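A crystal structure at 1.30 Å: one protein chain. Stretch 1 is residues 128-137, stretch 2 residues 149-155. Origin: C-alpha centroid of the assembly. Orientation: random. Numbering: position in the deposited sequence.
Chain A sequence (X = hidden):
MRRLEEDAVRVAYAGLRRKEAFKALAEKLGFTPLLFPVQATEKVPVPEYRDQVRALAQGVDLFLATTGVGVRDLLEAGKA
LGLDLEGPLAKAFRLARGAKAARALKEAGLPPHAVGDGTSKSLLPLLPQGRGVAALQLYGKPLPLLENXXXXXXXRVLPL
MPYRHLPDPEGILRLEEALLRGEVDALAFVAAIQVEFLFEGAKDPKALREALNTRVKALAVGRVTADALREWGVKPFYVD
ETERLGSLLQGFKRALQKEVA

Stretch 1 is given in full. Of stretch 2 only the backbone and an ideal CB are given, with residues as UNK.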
# COMPACT_ATOMS: atom_id res chain seq x y z
N PRO A 128 3.55 1.91 -22.38
CA PRO A 128 3.85 1.93 -23.83
C PRO A 128 5.24 1.53 -24.22
O PRO A 128 6.23 1.82 -23.50
CB PRO A 128 3.58 3.39 -24.23
CG PRO A 128 2.78 4.00 -23.02
CD PRO A 128 3.36 3.26 -21.83
N GLN A 129 5.36 0.84 -25.35
CA GLN A 129 6.63 0.50 -25.90
C GLN A 129 7.22 1.87 -26.24
O GLN A 129 6.60 2.70 -26.97
CB GLN A 129 6.41 -0.35 -27.12
CG GLN A 129 7.73 -0.89 -27.56
CD GLN A 129 8.28 -2.07 -26.67
OE1 GLN A 129 9.52 -2.14 -26.51
NE2 GLN A 129 7.43 -2.97 -26.18
N GLY A 130 8.43 2.12 -25.78
CA GLY A 130 9.02 3.43 -25.98
C GLY A 130 10.54 3.44 -26.02
O GLY A 130 11.17 2.40 -26.24
N ARG A 131 11.11 4.63 -25.88
CA ARG A 131 12.51 4.90 -25.93
C ARG A 131 12.76 5.93 -24.80
O ARG A 131 11.90 6.75 -24.47
CB ARG A 131 12.85 5.60 -27.30
CG ARG A 131 12.22 4.99 -28.59
CD ARG A 131 11.56 6.01 -29.62
NE ARG A 131 12.48 7.00 -30.20
CZ ARG A 131 12.10 8.18 -30.68
NH1 ARG A 131 13.00 9.02 -31.19
NH2 ARG A 131 10.82 8.54 -30.68
N GLY A 132 13.92 5.92 -24.20
CA GLY A 132 14.14 6.95 -23.25
C GLY A 132 14.19 6.47 -21.83
O GLY A 132 14.53 5.34 -21.51
N VAL A 133 13.74 7.38 -20.98
CA VAL A 133 13.78 7.21 -19.52
C VAL A 133 12.41 7.20 -18.89
O VAL A 133 11.58 8.04 -19.26
CB VAL A 133 14.59 8.35 -18.90
CG1 VAL A 133 14.63 8.16 -17.40
CG2 VAL A 133 15.98 8.34 -19.51
N ALA A 134 12.22 6.24 -18.02
CA ALA A 134 10.96 6.12 -17.25
C ALA A 134 11.30 6.33 -15.78
O ALA A 134 12.02 5.54 -15.16
CB ALA A 134 10.32 4.72 -17.44
N ALA A 135 10.71 7.35 -15.19
CA ALA A 135 10.88 7.65 -13.78
C ALA A 135 9.81 6.88 -13.03
O ALA A 135 8.62 6.93 -13.41
CB ALA A 135 10.69 9.12 -13.55
N LEU A 136 10.19 6.13 -12.02
CA LEU A 136 9.27 5.30 -11.27
C LEU A 136 9.32 5.74 -9.81
O LEU A 136 10.39 5.63 -9.15
CB LEU A 136 9.70 3.82 -11.43
CG LEU A 136 8.98 2.84 -10.54
CD1 LEU A 136 7.51 2.79 -10.81
CD2 LEU A 136 9.56 1.51 -10.81
N GLN A 137 8.21 6.19 -9.27
CA GLN A 137 8.17 6.57 -7.87
C GLN A 137 7.82 5.33 -7.04
O GLN A 137 6.80 4.67 -7.28
CB GLN A 137 7.09 7.62 -7.69
CG GLN A 137 6.82 8.03 -6.22
CD GLN A 137 5.63 7.28 -5.63
OE1 GLN A 137 5.73 6.68 -4.53
NE2 GLN A 137 4.55 7.33 -6.29
N UNK A 149 8.97 -4.84 -16.48
CA UNK A 149 8.16 -4.45 -17.65
C UNK A 149 8.64 -3.11 -18.26
O UNK A 149 8.70 -2.98 -19.49
CB UNK A 149 6.69 -4.34 -17.25
N UNK A 150 9.04 -2.11 -17.46
CA UNK A 150 9.51 -0.86 -18.02
C UNK A 150 10.73 -1.12 -18.87
O UNK A 150 10.86 -0.53 -19.96
CB UNK A 150 9.82 0.16 -16.92
N UNK A 151 11.63 -1.99 -18.40
CA UNK A 151 12.84 -2.29 -19.19
C UNK A 151 12.47 -3.02 -20.47
O UNK A 151 13.00 -2.69 -21.56
CB UNK A 151 13.83 -3.13 -18.38
N UNK A 152 11.53 -3.97 -20.39
CA UNK A 152 11.08 -4.70 -21.59
C UNK A 152 10.46 -3.74 -22.61
O UNK A 152 10.59 -3.93 -23.84
CB UNK A 152 10.07 -5.78 -21.21
N UNK A 153 9.78 -2.71 -22.12
CA UNK A 153 9.16 -1.73 -22.99
C UNK A 153 10.15 -0.73 -23.61
O UNK A 153 9.73 0.14 -24.37
CB UNK A 153 8.09 -0.97 -22.20
N UNK A 154 11.43 -0.80 -23.25
CA UNK A 154 12.43 0.04 -23.89
C UNK A 154 13.04 1.18 -23.08
O UNK A 154 13.90 1.92 -23.55
CB UNK A 154 11.80 0.64 -25.15
N UNK A 155 12.65 1.32 -21.80
CA UNK A 155 13.14 2.42 -21.02
C UNK A 155 14.26 2.08 -20.04
O UNK A 155 14.36 0.98 -19.51
CB UNK A 155 11.97 3.03 -20.25

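Position 149 is helical, and its ideal CB finds no atom of stretch 1 within 5.5 Å. This contact sets no rule there beyond helix compatibility; the residue is Ala 149.

At position 150 the CA-to-CB bond points toward the strand, and the ideal CB lies 4.6 Å from CB of Ala 134. Ala 134 and Leu 136 send their side chains to this side, so the strand offers an apolar surface, and the short side chain of Ala 134 does not bar a longer partner. A branched or long aliphatic residue would suit: leucine, isoleucine or methionine. The residue is Leu 150. Its CD2 packs 3.9 Å from CB of Ala 134, and its CD1 reaches to 4.2 Å from CD2 of Leu 136.

Positions 151 and 152 are helical and their ideal CB atoms meet nothing of stretch 1; many residues would do. They are Ala 151 and Glu 152, the latter with its side-chain end leading away.

At position 153 CA-to-CB runs sideways, with the ideal CB 3.6 Å from O of Pro 128 and 4.2 Å from CA of Gln 129. The backbone does the specific work: N of Gly 130 donates to O of position 153 at 2.8 Å, nearly straight at 176°. A side chain need only slip past the loop, so long flexible ones such as lysine, arginine, glutamine or methionine are plausible. Arg 153 is found, covering Pro 128 and Gln 129 with its aliphatic part, while its NH2 is hydrogen-bonded elsewhere in the structure.

Position 154 has phi/psi of 109/2 and ends the helix in a Schellman motif. An ideal CB would sit 2.2 Å from O of Gly 130 and would also jam against the preceding carbonyl. Glycine is the clear choice, and Gly 154 it is; its CA approaches O of Gly 130 at 3.6 Å in a CA-H...O contact.

At position 155 the ideal CB is 3.7 Å from CB of Ala 134, and two glycines, Gly 130 and Gly 132, leave a side-chain-free path toward the carbonyl of Pro 128. A long, flat side chain with a donor at its tip fits best; phenylalanine could fill the space but has no donor for that carbonyl. Tyr 155, chi1 m, lays one ring face against C of Gly 130, and its OH donates to O of Pro 128 at 2.9 Å. An ideal CB on Gly 130 would fall 2.0 Å from that OH, so the tyrosine depends on the glycine.

Stretch 2 149-155: ALAERGY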
# COMPACT_ATOMS: atom_id res chain seq x y z
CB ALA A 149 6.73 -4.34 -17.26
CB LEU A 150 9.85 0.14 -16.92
CG LEU A 150 8.60 0.74 -16.28
CD1 LEU A 150 9.04 1.44 -15.01
CD2 LEU A 150 7.86 1.66 -17.26
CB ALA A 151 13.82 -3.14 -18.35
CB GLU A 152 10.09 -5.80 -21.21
CG GLU A 152 10.71 -7.01 -20.55
CD GLU A 152 9.66 -8.07 -20.19
OE1 GLU A 152 8.68 -7.77 -19.46
OE2 GLU A 152 9.82 -9.23 -20.65
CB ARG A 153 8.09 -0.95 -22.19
CG ARG A 153 6.88 -1.73 -21.81
CD ARG A 153 6.06 -2.23 -22.99
NE ARG A 153 4.75 -2.60 -22.47
CZ ARG A 153 4.51 -3.77 -21.90
NH1 ARG A 153 5.47 -4.68 -21.82
NH2 ARG A 153 3.36 -4.00 -21.29
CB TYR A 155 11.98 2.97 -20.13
CG TYR A 155 10.77 3.39 -20.92
CD1 TYR A 155 9.68 2.53 -21.04
CD2 TYR A 155 10.73 4.60 -21.55
CE1 TYR A 155 8.57 2.89 -21.77
CE2 TYR A 155 9.63 4.99 -22.31
CZ TYR A 155 8.55 4.10 -22.41
OH TYR A 155 7.46 4.47 -23.19
O HOH W 1 15.99 3.51 -23.14
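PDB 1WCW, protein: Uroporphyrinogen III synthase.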